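Local coordinates for high-affinity zinc uptake system protein znuA (Streptococcus suis, PDB 3MFQ) that probably serves as the substrate-binding component of an ABC transporter for metal uptake, and holds a zinc ion in this structure, at residues L50-L64 against E72-N84. Residues are numbered along the deposited sequence; the frame is centred on the assembly and turned at random.
Sequences LSKLQKADLVLYHGL and EALEKTGVAVSKN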
loop_
_atom_site.group_PDB
_atom_site.type_symbol
_atom_site.label_atom_id
_atom_site.label_comp_id
_atom_site.label_asym_id
_atom_site.label_seq_id
_atom_site.Cartn_x
_atom_site.Cartn_y
_atom_site.Cartn_z
ATOM N N LEU A 50 22.246 -2.733 2.416
ATOM C CA LEU A 50 22.999 -2.907 1.181
ATOM C C LEU A 50 23.658 -4.281 1.156
ATOM O O LEU A 50 23.768 -4.907 0.103
ATOM C CB LEU A 50 24.052 -1.807 1.017
ATOM C CG LEU A 50 23.568 -0.401 0.638
ATOM C CD1 LEU A 50 22.617 -0.451 -0.554
ATOM C CD2 LEU A 50 22.922 0.310 1.818
ATOM N N SER A 51 24.087 -4.746 2.324
ATOM C CA SER A 51 24.683 -6.068 2.447
ATOM C C SER A 51 23.670 -7.144 2.071
ATOM O O SER A 51 23.970 -8.045 1.291
ATOM C CB SER A 51 25.188 -6.294 3.873
ATOM O OG SER A 51 25.710 -7.601 4.031
ATOM N N LYS A 52 22.470 -7.036 2.631
ATOM C CA LYS A 52 21.386 -7.968 2.337
ATOM C C LYS A 52 21.112 -8.047 0.838
ATOM O O LYS A 52 20.894 -9.128 0.291
ATOM C CB LYS A 52 20.116 -7.541 3.073
ATOM C CG LYS A 52 20.230 -7.559 4.588
ATOM C CD LYS A 52 19.273 -6.553 5.210
ATOM C CE LYS A 52 19.176 -6.718 6.720
ATOM N NZ LYS A 52 18.327 -7.883 7.100
ATOM N N LEU A 53 21.116 -6.893 0.180
ATOM C CA LEU A 53 20.891 -6.834 -1.258
ATOM C C LEU A 53 22.002 -7.555 -2.000
ATOM O O LEU A 53 21.757 -8.269 -2.972
ATOM C CB LEU A 53 20.835 -5.381 -1.727
ATOM C CG LEU A 53 19.738 -4.506 -1.127
ATOM C CD1 LEU A 53 19.860 -3.084 -1.640
ATOM C CD2 LEU A 53 18.371 -5.078 -1.453
ATOM N N GLN A 54 23.225 -7.356 -1.529
ATOM C CA GLN A 54 24.408 -7.918 -2.166
ATOM C C GLN A 54 24.462 -9.434 -2.000
ATOM O O GLN A 54 24.768 -10.160 -2.946
ATOM C CB GLN A 54 25.665 -7.272 -1.576
ATOM C CG GLN A 54 26.772 -7.007 -2.583
ATOM C CD GLN A 54 27.644 -8.222 -2.835
ATOM O OE1 GLN A 54 28.258 -8.350 -3.894
ATOM N NE2 GLN A 54 27.705 -9.120 -1.858
ATOM N N LYS A 55 24.154 -9.905 -0.795
ATOM C CA LYS A 55 24.189 -11.332 -0.485
ATOM C C LYS A 55 23.016 -12.075 -1.114
ATOM O O LYS A 55 23.010 -13.303 -1.175
ATOM C CB LYS A 55 24.166 -11.552 1.030
ATOM C CG LYS A 55 25.348 -10.957 1.785
ATOM C CD LYS A 55 25.193 -11.175 3.285
ATOM C CE LYS A 55 26.384 -10.633 4.060
ATOM N NZ LYS A 55 26.199 -10.776 5.533
ATOM N N ALA A 56 22.024 -11.322 -1.575
ATOM C CA ALA A 56 20.798 -11.909 -2.102
ATOM C C ALA A 56 20.988 -12.551 -3.474
ATOM O O ALA A 56 21.714 -12.033 -4.323
ATOM C CB ALA A 56 19.692 -10.862 -2.151
ATOM N N ASP A 57 20.329 -13.686 -3.678
ATOM C CA ASP A 57 20.312 -14.344 -4.976
ATOM C C ASP A 57 19.277 -13.663 -5.861
ATOM O O ASP A 57 19.397 -13.648 -7.086
ATOM C CB ASP A 57 19.967 -15.827 -4.820
ATOM C CG ASP A 57 20.963 -16.571 -3.947
ATOM O OD1 ASP A 57 22.172 -16.265 -4.017
ATOM O OD2 ASP A 57 20.533 -17.470 -3.194
ATOM N N LEU A 58 18.257 -13.103 -5.220
ATOM C CA LEU A 58 17.189 -12.392 -5.910
ATOM C C LEU A 58 16.692 -11.255 -5.030
ATOM O O LEU A 58 16.459 -11.442 -3.840
ATOM C CB LEU A 58 16.029 -13.341 -6.229
ATOM C CG LEU A 58 14.736 -12.716 -6.761
ATOM C CD1 LEU A 58 14.975 -12.066 -8.113
ATOM C CD2 LEU A 58 13.625 -13.750 -6.856
ATOM N N VAL A 59 16.536 -10.075 -5.617
ATOM C CA VAL A 59 16.002 -8.935 -4.882
ATOM C C VAL A 59 14.696 -8.459 -5.514
ATOM O O VAL A 59 14.644 -8.196 -6.713
ATOM C CB VAL A 59 17.013 -7.771 -4.825
ATOM C CG1 VAL A 59 16.381 -6.540 -4.188
ATOM C CG2 VAL A 59 18.264 -8.188 -4.065
ATOM N N LEU A 60 13.643 -8.359 -4.707
ATOM C CA LEU A 60 12.337 -7.928 -5.204
ATOM C C LEU A 60 11.854 -6.658 -4.511
ATOM O O LEU A 60 11.954 -6.531 -3.288
ATOM C CB LEU A 60 11.300 -9.040 -5.037
ATOM C CG LEU A 60 11.382 -10.207 -6.021
ATOM C CD1 LEU A 60 10.460 -11.335 -5.593
ATOM C CD2 LEU A 60 11.050 -9.739 -7.429
ATOM N N TYR A 61 11.332 -5.721 -5.298
ATOM C CA TYR A 61 10.817 -4.466 -4.759
ATOM C C TYR A 61 9.654 -3.928 -5.588
ATOM O O TYR A 61 9.405 -4.390 -6.702
ATOM C CB TYR A 61 11.930 -3.421 -4.657
ATOM C CG TYR A 61 12.450 -2.933 -5.991
ATOM C CD1 TYR A 61 13.194 -3.765 -6.817
ATOM C CD2 TYR A 61 12.207 -1.634 -6.420
ATOM C CE1 TYR A 61 13.674 -3.320 -8.035
ATOM C CE2 TYR A 61 12.685 -1.181 -7.636
ATOM C CZ TYR A 61 13.416 -2.027 -8.439
ATOM O OH TYR A 61 13.891 -1.576 -9.651
ATOM N N HIS A 62 8.947 -2.948 -5.034
ATOM C CA HIS A 62 7.797 -2.347 -5.699
ATOM C C HIS A 62 8.213 -1.559 -6.933
ATOM O O HIS A 62 7.820 -1.880 -8.053
ATOM C CB HIS A 62 7.058 -1.415 -4.738
ATOM C CG HIS A 62 6.440 -2.111 -3.569
ATOM N ND1 HIS A 62 7.160 -2.929 -2.724
ATOM C CD2 HIS A 62 5.173 -2.101 -3.091
ATOM C CE1 HIS A 62 6.360 -3.401 -1.785
ATOM N NE2 HIS A 62 5.149 -2.912 -1.984
ATOM N N GLY A 63 9.010 -0.520 -6.716
ATOM C CA GLY A 63 9.378 0.392 -7.782
ATOM C C GLY A 63 8.577 1.674 -7.671
ATOM O O GLY A 63 8.064 1.997 -6.598
ATOM N N LEU A 64 8.469 2.405 -8.776
ATOM C CA LEU A 64 7.706 3.648 -8.802
ATOM C C LEU A 64 8.171 4.605 -7.708
ATOM O O LEU A 64 7.400 5.437 -7.229
ATOM C CB LEU A 64 6.211 3.362 -8.645
ATOM C CG LEU A 64 5.638 2.257 -9.531
ATOM C CD1 LEU A 64 4.129 2.176 -9.372
ATOM C CD2 LEU A 64 6.015 2.482 -10.987
ATOM N N GLU A 72 18.413 4.187 -6.474
ATOM C CA GLU A 72 19.741 3.997 -7.041
ATOM C C GLU A 72 20.504 2.789 -6.517
ATOM O O GLU A 72 21.712 2.663 -6.716
ATOM C CB GLU A 72 20.537 5.303 -7.012
ATOM C CG GLU A 72 21.706 5.319 -7.984
ATOM C CD GLU A 72 23.033 5.575 -7.300
ATOM O OE1 GLU A 72 23.843 4.626 -7.207
ATOM O OE2 GLU A 72 23.263 6.719 -6.856
ATOM N N ALA A 73 19.786 1.909 -5.832
ATOM C CA ALA A 73 20.351 0.665 -5.334
ATOM C C ALA A 73 19.524 -0.547 -5.712
ATOM O O ALA A 73 20.061 -1.615 -6.001
ATOM C CB ALA A 73 20.359 0.845 -3.822
ATOM N N LEU A 74 18.208 -0.362 -5.723
ATOM C CA LEU A 74 17.285 -1.418 -6.101
ATOM C C LEU A 74 17.297 -1.597 -7.610
ATOM O O LEU A 74 17.327 -2.719 -8.109
ATOM C CB LEU A 74 15.876 -1.077 -5.624
ATOM C CG LEU A 74 15.689 -0.928 -4.112
ATOM C CD1 LEU A 74 14.358 -0.273 -3.789
ATOM C CD2 LEU A 74 15.809 -2.276 -3.419
ATOM N N GLU A 75 17.277 -0.483 -8.336
ATOM C CA GLU A 75 17.299 -0.530 -9.793
ATOM C C GLU A 75 18.547 -1.238 -10.291
ATOM O O GLU A 75 18.570 -1.778 -11.396
ATOM C CB GLU A 75 17.234 0.876 -10.384
ATOM C CG GLU A 75 15.861 1.514 -10.323
ATOM C CD GLU A 75 15.796 2.818 -11.091
ATOM O OE1 GLU A 75 16.833 3.507 -11.187
ATOM O OE2 GLU A 75 14.706 3.152 -11.599
ATOM N N LYS A 76 19.583 -1.236 -9.463
ATOM C CA LYS A 76 20.867 -1.802 -9.841
ATOM C C LYS A 76 20.879 -3.312 -9.672
ATOM O O LYS A 76 21.404 -4.037 -10.515
ATOM C CB LYS A 76 21.983 -1.186 -8.996
ATOM C CG LYS A 76 23.389 -1.535 -9.460
ATOM C CD LYS A 76 23.985 -0.424 -10.325
ATOM C CE LYS A 76 24.217 0.854 -9.520
ATOM N NZ LYS A 76 24.758 1.977 -10.340
ATOM N N THR A 77 20.287 -3.782 -8.581
ATOM C CA THR A 77 20.423 -5.180 -8.191
ATOM C C THR A 77 19.115 -5.968 -8.210
ATOM O O THR A 77 19.131 -7.200 -8.255
ATOM C CB THR A 77 21.045 -5.299 -6.785
ATOM O OG1 THR A 77 21.224 -6.681 -6.451
ATOM C CG2 THR A 77 20.148 -4.646 -5.746
ATOM N N GLY A 78 17.987 -5.266 -8.186
ATOM C CA GLY A 78 16.709 -5.923 -7.984
ATOM C C GLY A 78 15.725 -5.879 -9.136
ATOM O O GLY A 78 15.968 -5.242 -10.161
ATOM N N VAL A 79 14.604 -6.572 -8.952
ATOM C CA VAL A 79 13.529 -6.618 -9.935
ATOM C C VAL A 79 12.260 -6.003 -9.362
ATOM O O VAL A 79 11.728 -6.479 -8.361
ATOM C CB VAL A 79 13.210 -8.065 -10.347
ATOM C CG1 VAL A 79 11.934 -8.113 -11.177
ATOM C CG2 VAL A 79 14.378 -8.671 -11.103
ATOM N N ALA A 80 11.782 -4.940 -9.996
ATOM C CA ALA A 80 10.539 -4.311 -9.580
ATOM C C ALA A 80 9.371 -5.162 -10.051
ATOM O O ALA A 80 9.280 -5.511 -11.227
ATOM C CB ALA A 80 10.441 -2.906 -10.146
ATOM N N VAL A 81 8.484 -5.508 -9.127
ATOM C CA VAL A 81 7.342 -6.344 -9.459
ATOM C C VAL A 81 6.360 -5.585 -10.339
ATOM O O VAL A 81 5.366 -6.140 -10.800
ATOM C CB VAL A 81 6.623 -6.830 -8.198
ATOM C CG1 VAL A 81 7.521 -7.774 -7.418
ATOM C CG2 VAL A 81 6.213 -5.649 -7.339
ATOM N N SER A 82 6.657 -4.313 -10.575
ATOM C CA SER A 82 5.811 -3.460 -11.397
ATOM C C SER A 82 6.447 -3.202 -12.759
ATOM O O SER A 82 6.135 -2.214 -13.421
ATOM C CB SER A 82 5.568 -2.127 -10.686
ATOM O OG SER A 82 6.787 -1.426 -10.503
ATOM N N LYS A 83 7.340 -4.089 -13.175
ATOM C CA LYS A 83 8.068 -3.890 -14.421
ATOM C C LYS A 83 7.166 -4.009 -15.646
ATOM O O LYS A 83 7.474 -3.469 -16.707
ATOM C CB LYS A 83 9.236 -4.874 -14.517
ATOM C CG LYS A 83 8.867 -6.300 -14.180
ATOM C CD LYS A 83 10.032 -7.234 -14.433
ATOM C CE LYS A 83 10.410 -7.249 -15.905
ATOM N NZ LYS A 83 11.448 -8.276 -16.194
ATOM N N ASN A 84 6.047 -4.710 -15.489
ATOM C CA ASN A 84 5.137 -4.951 -16.606
ATOM C C ASN A 84 4.052 -3.894 -16.774
ATOM O O ASN A 84 3.396 -3.831 -17.814
ATOM C CB ASN A 84 4.492 -6.331 -16.495
ATOM C CG ASN A 84 5.253 -7.388 -17.260
ATOM O OD1 ASN A 84 6.453 -7.254 -17.502
ATOM N ND2 ASN A 84 4.558 -8.449 -17.647
HETATM O O HOH W 1 22.073 -9.854 -5.658
HETATM O O HOH W 2 17.927 -9.512 -8.134
#
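Tyr61 lies between Leu74 and Ala80 in a beta-alpha-beta unit: strand 58-61, helix 71-77 and strand 79-80. The two strands run parallel, and strand 79-80 is the outer one of a four-stranded parallel sheet. Tyr61 CB starts against Leu74 CD1. Tyr61 CG is wedged between the two backbone arms of its own residue (chi1 68°), which swings the ring against helix 71-77. Leu74 CB covers one ring face, 3.6 Å from the centroid of the Tyr61 ring and almost on its normal. Leu74 CD1 reaches the CG and CD2 side. Tyr61 CD1 and CE1 run along the backbone of Val79, with Gly78 C at the ring edge. Ala80 CB lies over the opposite face, 3.5 Å from Tyr61 CZ. At the tip, OH meets CA and CG of Glu75. Backbone hydrogen bonds Val79 N to Val59 O and Tyr61 N to Val79 O join the strands, and Val81 N to Tyr61 O continues the pattern just past strand 79-80. On the other sheet face Leu60 CD2 touches Val79 CB and Val81 CG1, beside helix 14-24. One water bridges Thr77 O and Val59 N. Ser82 OG donates to His62 O at 2.7 Å, tilted 18° from the carbonyl plane.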